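Local atomic coordinates of arginine kinase (Anthopleura japonica, PDB entry 4RF6), a protein that catalyses the reversible transfer of a phosphoryl group from ATP to L-arginine, giving phosphoarginine and ADP, with two phosphagen kinase repeats in one monomeric chain. Residues A[147-152]-A[208-213]; A[488-493]-A[505-510]. One frame throughout, in Å; residues are numbered along the deposited sequence.

Contact 1: residues A[147-152]-A[208-213]; sequences VTKAHR and NKEWPE
Lys-149, in the first turn of helix 149-163, reaches across to Glu-210 and Glu-213 in the loop between helix 200-205 and strand 216-220. Its CB and CG each lie 4.1 Å from Glu-210 CG, and Lys-149 CG also comes up to Glu-213 OE1. Lys-149 CD rests on the carboxyl carbon of Glu-210, 3.7 Å from its CD, the two side chains crossing at about a right angle. The chain stays extended as far as CE, which also faces Glu-213 OE1, and bends only at the last torsion (chi4 63°), which swings NZ onto Glu-213. There Lys-149 NZ donates to Glu-213 OE1 at 2.6 Å, on its syn side, 24° out of the carboxylate plane, and lies 3.0 Å from Glu-213 OE2. The bridge to Glu-210 is long, 4.0 Å from Lys-149 NZ to Glu-210 OE2, and a water bonded to both atoms spans it. One turn on, Arg-152 CD touches Glu-213 O at 3.2 Å, and Lys-209 O sits 3.3 Å above one face of the Arg-152 guanidinium, displaced from its centre. A second water, in that plane at the edge, accepts from Arg-152 NH1 and donates to Lys-149 O and Glu-213 OE1. Lys-209 O and Glu-213 O both take hydrogen bonds from Arg-215. In this water-joined salt-bridge network, mostly at the surface, one ammonium faces two carboxylates, and the nearby Arg-152 guanidinium probably offsets the excess negative charge without bonding directly to either.

Contact 2: residues A[488-493]-A[505-510]; sequences RNVKGY and LDIERK
Val-490 and Ile-507 are the pair with the nearest CA atoms, 7.2 Å apart, where the loop leaving strand 479-488 makes a type II turn from Val-490 to Tyr-493 beside helix 501-516. This is a strand-loop-helix connection in the second phosphagen kinase C-terminal domain, the strand belonging to its antiparallel sheet and the helix packing back on the loop. Tyr-493 carries most of the contact. Its ring lies over Ile-507 in a CH-pi arrangement, with Ile-507 CG1 3.8 Å from the ring centroid and only 9° off the normal. CD1 of the same isoleucine continues toward the root of the ring, 3.8 Å from Tyr-493 CG, the two side chains running antiparallel past one another. Ile-507 CG1 stands anti to its own carbonyl carbon (chi1 -72°), while CG2 takes the other branch and meets Val-490 CG2 at 4.3 Å. Leu-587 and Leu-616 pack against Val-490 from strand 587-594 and helix 598-616, so this side of the contact merges with the domain interior. At the edge of the tyrosine ring, near its plane, Lys-510 NZ gives Tyr-493 OH a weak hydrogen bond. A water accepts from Lys-510 NZ and donates to Lys-491 O, tying the lysine to the turn a second time. Asp-506 touches Tyr-493 through its methylene, and its carboxylate forms a salt bridge within the helix to Arg-509, three residues on: Arg-509 NH2 lies 2.9 Å from Asp-506 OD1, which it meets from above the carboxylate plane.

Both segments of contact 1 precede those of contact 2 in the sequence, and each contact sits in a different one of the two approximate repeats, 4-369 and 370-718. Their centres are 48 Å apart, on opposite sides of the chain's centre, and their nearest atoms are about 30 Å apart. They share no helix, strand or sheet, but helix 149-163 and helix 501-516 each follow the first strand of their own eight-stranded antiparallel sheet. Contact 1 uses the start of its helix to meet a surface loop before strand 216-220, whereas contact 2 uses the middle of its helix to pack the loop leaving strand 479-488. Each contact therefore lies wholly within one repeat, and neither bridges the two tandem kinase units.

Contact 1: residues A[147-152]-A[208-213]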
# COMPACT_ATOMS: atom_id res chain seq x y z
N VAL A 147 -3.44 23.99 28.52
CA VAL A 147 -3.27 25.13 27.62
C VAL A 147 -4.53 26.02 27.60
O VAL A 147 -5.65 25.52 27.63
CB VAL A 147 -2.91 24.66 26.19
CG1 VAL A 147 -4.09 23.96 25.53
CG2 VAL A 147 -2.44 25.82 25.34
N THR A 148 -4.34 27.34 27.58
CA THR A 148 -5.46 28.27 27.51
C THR A 148 -6.03 28.35 26.10
O THR A 148 -5.36 28.00 25.13
CB THR A 148 -5.08 29.68 27.96
OG1 THR A 148 -4.17 30.24 27.01
CG2 THR A 148 -4.42 29.65 29.34
N LYS A 149 -7.26 28.84 26.00
CA LYS A 149 -7.97 29.00 24.73
C LYS A 149 -7.17 29.85 23.75
O LYS A 149 -7.03 29.49 22.58
CB LYS A 149 -9.33 29.64 25.03
CG LYS A 149 -10.22 29.96 23.83
CD LYS A 149 -11.61 30.30 24.34
CE LYS A 149 -12.50 30.92 23.28
NZ LYS A 149 -12.76 30.01 22.13
N ALA A 150 -6.63 30.96 24.23
CA ALA A 150 -5.85 31.89 23.41
C ALA A 150 -4.54 31.27 22.94
O ALA A 150 -4.10 31.49 21.81
CB ALA A 150 -5.57 33.16 24.20
N HIS A 151 -3.89 30.52 23.82
CA HIS A 151 -2.60 29.94 23.49
C HIS A 151 -2.71 28.78 22.50
O HIS A 151 -1.80 28.57 21.68
CB HIS A 151 -1.86 29.53 24.77
CG HIS A 151 -1.27 30.69 25.51
ND1 HIS A 151 -0.68 30.57 26.75
CD2 HIS A 151 -1.16 32.00 25.17
CE1 HIS A 151 -0.25 31.75 27.15
NE2 HIS A 151 -0.53 32.64 26.21
N ARG A 152 -3.80 28.02 22.57
CA ARG A 152 -4.04 26.96 21.60
C ARG A 152 -4.12 27.56 20.20
O ARG A 152 -3.61 26.99 19.22
CB ARG A 152 -5.34 26.21 21.94
CG ARG A 152 -5.61 24.99 21.05
CD ARG A 152 -6.97 24.36 21.35
NE ARG A 152 -6.98 23.62 22.61
CZ ARG A 152 -7.56 24.04 23.73
NH1 ARG A 152 -8.20 25.20 23.77
NH2 ARG A 152 -7.49 23.30 24.83
N ASN A 208 -10.31 18.01 25.78
CA ASN A 208 -11.34 18.38 24.81
C ASN A 208 -11.82 19.82 24.87
O ASN A 208 -12.67 20.21 24.06
CB ASN A 208 -12.55 17.44 24.93
CG ASN A 208 -12.39 16.18 24.11
OD1 ASN A 208 -11.59 16.12 23.18
ND2 ASN A 208 -13.15 15.14 24.46
N LYS A 209 -11.32 20.61 25.82
CA LYS A 209 -11.79 21.99 25.99
C LYS A 209 -11.76 22.80 24.69
O LYS A 209 -10.82 22.69 23.89
CB LYS A 209 -11.01 22.72 27.10
CG LYS A 209 -11.29 22.20 28.51
CD LYS A 209 -10.82 23.19 29.59
CE LYS A 209 -9.30 23.34 29.63
NZ LYS A 209 -8.58 22.07 29.97
N GLU A 210 -12.81 23.59 24.49
CA GLU A 210 -13.00 24.42 23.30
C GLU A 210 -13.07 23.68 21.96
O GLU A 210 -12.86 24.30 20.91
CB GLU A 210 -11.94 25.53 23.21
CG GLU A 210 -11.50 26.17 24.53
CD GLU A 210 -12.63 26.85 25.29
OE1 GLU A 210 -12.43 27.12 26.49
OE2 GLU A 210 -13.70 27.11 24.70
N TRP A 211 -13.36 22.38 21.98
CA TRP A 211 -13.42 21.60 20.74
C TRP A 211 -14.35 22.24 19.70
O TRP A 211 -15.45 22.66 20.04
CB TRP A 211 -13.88 20.16 21.00
CG TRP A 211 -13.87 19.33 19.76
CD1 TRP A 211 -14.90 19.14 18.88
CD2 TRP A 211 -12.75 18.61 19.23
NE1 TRP A 211 -14.49 18.33 17.84
CE2 TRP A 211 -13.17 18.00 18.03
CE3 TRP A 211 -11.43 18.43 19.65
CZ2 TRP A 211 -12.32 17.21 17.25
CZ3 TRP A 211 -10.59 17.64 18.88
CH2 TRP A 211 -11.04 17.04 17.70
N PRO A 212 -13.91 22.31 18.43
CA PRO A 212 -12.66 21.84 17.83
C PRO A 212 -11.71 22.99 17.51
O PRO A 212 -10.87 22.86 16.61
CB PRO A 212 -13.14 21.25 16.51
CG PRO A 212 -14.25 22.22 16.09
CD PRO A 212 -14.87 22.74 17.38
N GLU A 213 -11.85 24.10 18.22
CA GLU A 213 -11.03 25.28 17.99
C GLU A 213 -9.53 24.97 18.08
O GLU A 213 -9.08 24.31 19.01
CB GLU A 213 -11.38 26.35 19.02
CG GLU A 213 -10.60 27.64 18.90
CD GLU A 213 -11.15 28.74 19.79
OE1 GLU A 213 -10.84 28.75 20.99
OE2 GLU A 213 -11.90 29.59 19.27
O HOH W 1 -6.59 22.80 28.01
O HOH W 2 -8.58 27.40 21.69
O HOH W 3 -14.61 27.96 22.27

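Contact 2: residues A[488-493]-A[505-510]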
# COMPACT_ATOMS: atom_id res chain seq x y z
N ARG A 488 0.89 -4.64 -22.42
CA ARG A 488 2.23 -4.12 -22.66
C ARG A 488 2.93 -3.91 -21.33
O ARG A 488 2.27 -3.67 -20.31
CB ARG A 488 2.17 -2.81 -23.45
CG ARG A 488 1.69 -2.92 -24.90
CD ARG A 488 2.73 -3.62 -25.78
NE ARG A 488 2.33 -3.62 -27.19
CZ ARG A 488 1.65 -4.60 -27.78
NH1 ARG A 488 1.30 -5.68 -27.09
NH2 ARG A 488 1.32 -4.50 -29.06
N ASN A 489 4.25 -4.01 -21.32
CA ASN A 489 5.02 -3.63 -20.15
C ASN A 489 6.07 -2.59 -20.51
O ASN A 489 6.58 -2.59 -21.63
CB ASN A 489 5.62 -4.86 -19.46
CG ASN A 489 4.56 -5.74 -18.82
OD1 ASN A 489 4.19 -5.54 -17.66
ND2 ASN A 489 4.03 -6.69 -19.58
N VAL A 490 6.35 -1.68 -19.58
CA VAL A 490 7.20 -0.52 -19.87
C VAL A 490 8.69 -0.86 -19.82
O VAL A 490 9.17 -1.48 -18.86
CB VAL A 490 6.87 0.66 -18.92
CG1 VAL A 490 7.75 1.86 -19.24
CG2 VAL A 490 5.41 1.05 -19.04
N LYS A 491 9.41 -0.48 -20.87
CA LYS A 491 10.83 -0.82 -20.99
C LYS A 491 11.63 -0.18 -19.86
O LYS A 491 11.35 0.95 -19.44
CB LYS A 491 11.38 -0.38 -22.35
CG LYS A 491 12.76 -0.94 -22.65
CD LYS A 491 13.29 -0.48 -24.00
CE LYS A 491 14.68 -1.03 -24.24
NZ LYS A 491 15.22 -0.62 -25.56
N GLY A 492 12.62 -0.91 -19.35
CA GLY A 492 13.49 -0.37 -18.33
C GLY A 492 13.14 -0.83 -16.92
O GLY A 492 13.81 -0.44 -15.96
N TYR A 493 12.10 -1.65 -16.81
CA TYR A 493 11.66 -2.12 -15.50
C TYR A 493 11.59 -3.64 -15.45
O TYR A 493 11.70 -4.31 -16.47
CB TYR A 493 10.30 -1.51 -15.17
CG TYR A 493 10.33 -0.01 -15.11
CD1 TYR A 493 10.72 0.65 -13.94
CD2 TYR A 493 9.98 0.76 -16.21
CE1 TYR A 493 10.76 2.02 -13.88
CE2 TYR A 493 10.01 2.14 -16.16
CZ TYR A 493 10.40 2.76 -14.99
OH TYR A 493 10.43 4.13 -14.94
N LEU A 505 5.70 2.75 -8.77
CA LEU A 505 5.33 4.16 -8.65
C LEU A 505 5.85 4.97 -9.83
O LEU A 505 5.18 5.88 -10.31
CB LEU A 505 5.86 4.75 -7.34
CG LEU A 505 5.20 4.31 -6.03
CD1 LEU A 505 6.03 4.76 -4.84
CD2 LEU A 505 3.79 4.86 -5.92
N ASP A 506 7.06 4.66 -10.30
CA ASP A 506 7.63 5.36 -11.45
C ASP A 506 6.81 5.07 -12.71
O ASP A 506 6.54 5.97 -13.50
CB ASP A 506 9.09 4.95 -11.70
CG ASP A 506 10.05 5.57 -10.70
OD1 ASP A 506 9.64 6.50 -9.97
OD2 ASP A 506 11.22 5.13 -10.66
N ILE A 507 6.43 3.81 -12.87
CA ILE A 507 5.60 3.40 -14.00
C ILE A 507 4.26 4.13 -14.00
O ILE A 507 3.86 4.69 -15.02
CB ILE A 507 5.38 1.87 -13.99
CG1 ILE A 507 6.67 1.15 -14.38
CG2 ILE A 507 4.25 1.48 -14.93
CD1 ILE A 507 6.72 -0.32 -13.98
N GLU A 508 3.57 4.15 -12.85
CA GLU A 508 2.29 4.84 -12.77
C GLU A 508 2.46 6.31 -13.16
O GLU A 508 1.68 6.85 -13.94
CB GLU A 508 1.68 4.75 -11.36
CG GLU A 508 0.28 5.34 -11.29
CD GLU A 508 -0.17 5.71 -9.89
OE1 GLU A 508 -1.38 5.97 -9.72
OE2 GLU A 508 0.68 5.74 -8.97
N ARG A 509 3.50 6.94 -12.63
CA ARG A 509 3.76 8.36 -12.88
C ARG A 509 3.99 8.65 -14.36
O ARG A 509 3.44 9.60 -14.92
CB ARG A 509 4.98 8.82 -12.07
CG ARG A 509 5.20 10.32 -12.06
CD ARG A 509 6.49 10.71 -11.34
NE ARG A 509 7.65 10.63 -12.22
CZ ARG A 509 8.50 9.61 -12.25
NH1 ARG A 509 9.53 9.62 -13.08
NH2 ARG A 509 8.31 8.58 -11.44
N LYS A 510 4.81 7.82 -15.01
CA LYS A 510 5.15 8.05 -16.41
C LYS A 510 4.01 7.72 -17.37
O LYS A 510 3.81 8.41 -18.37
CB LYS A 510 6.42 7.31 -16.80
CG LYS A 510 7.59 7.60 -15.87
CD LYS A 510 8.93 7.60 -16.58
CE LYS A 510 9.38 6.21 -16.99
NZ LYS A 510 10.87 6.14 -17.07
O HOH W 4 11.89 3.51 -18.49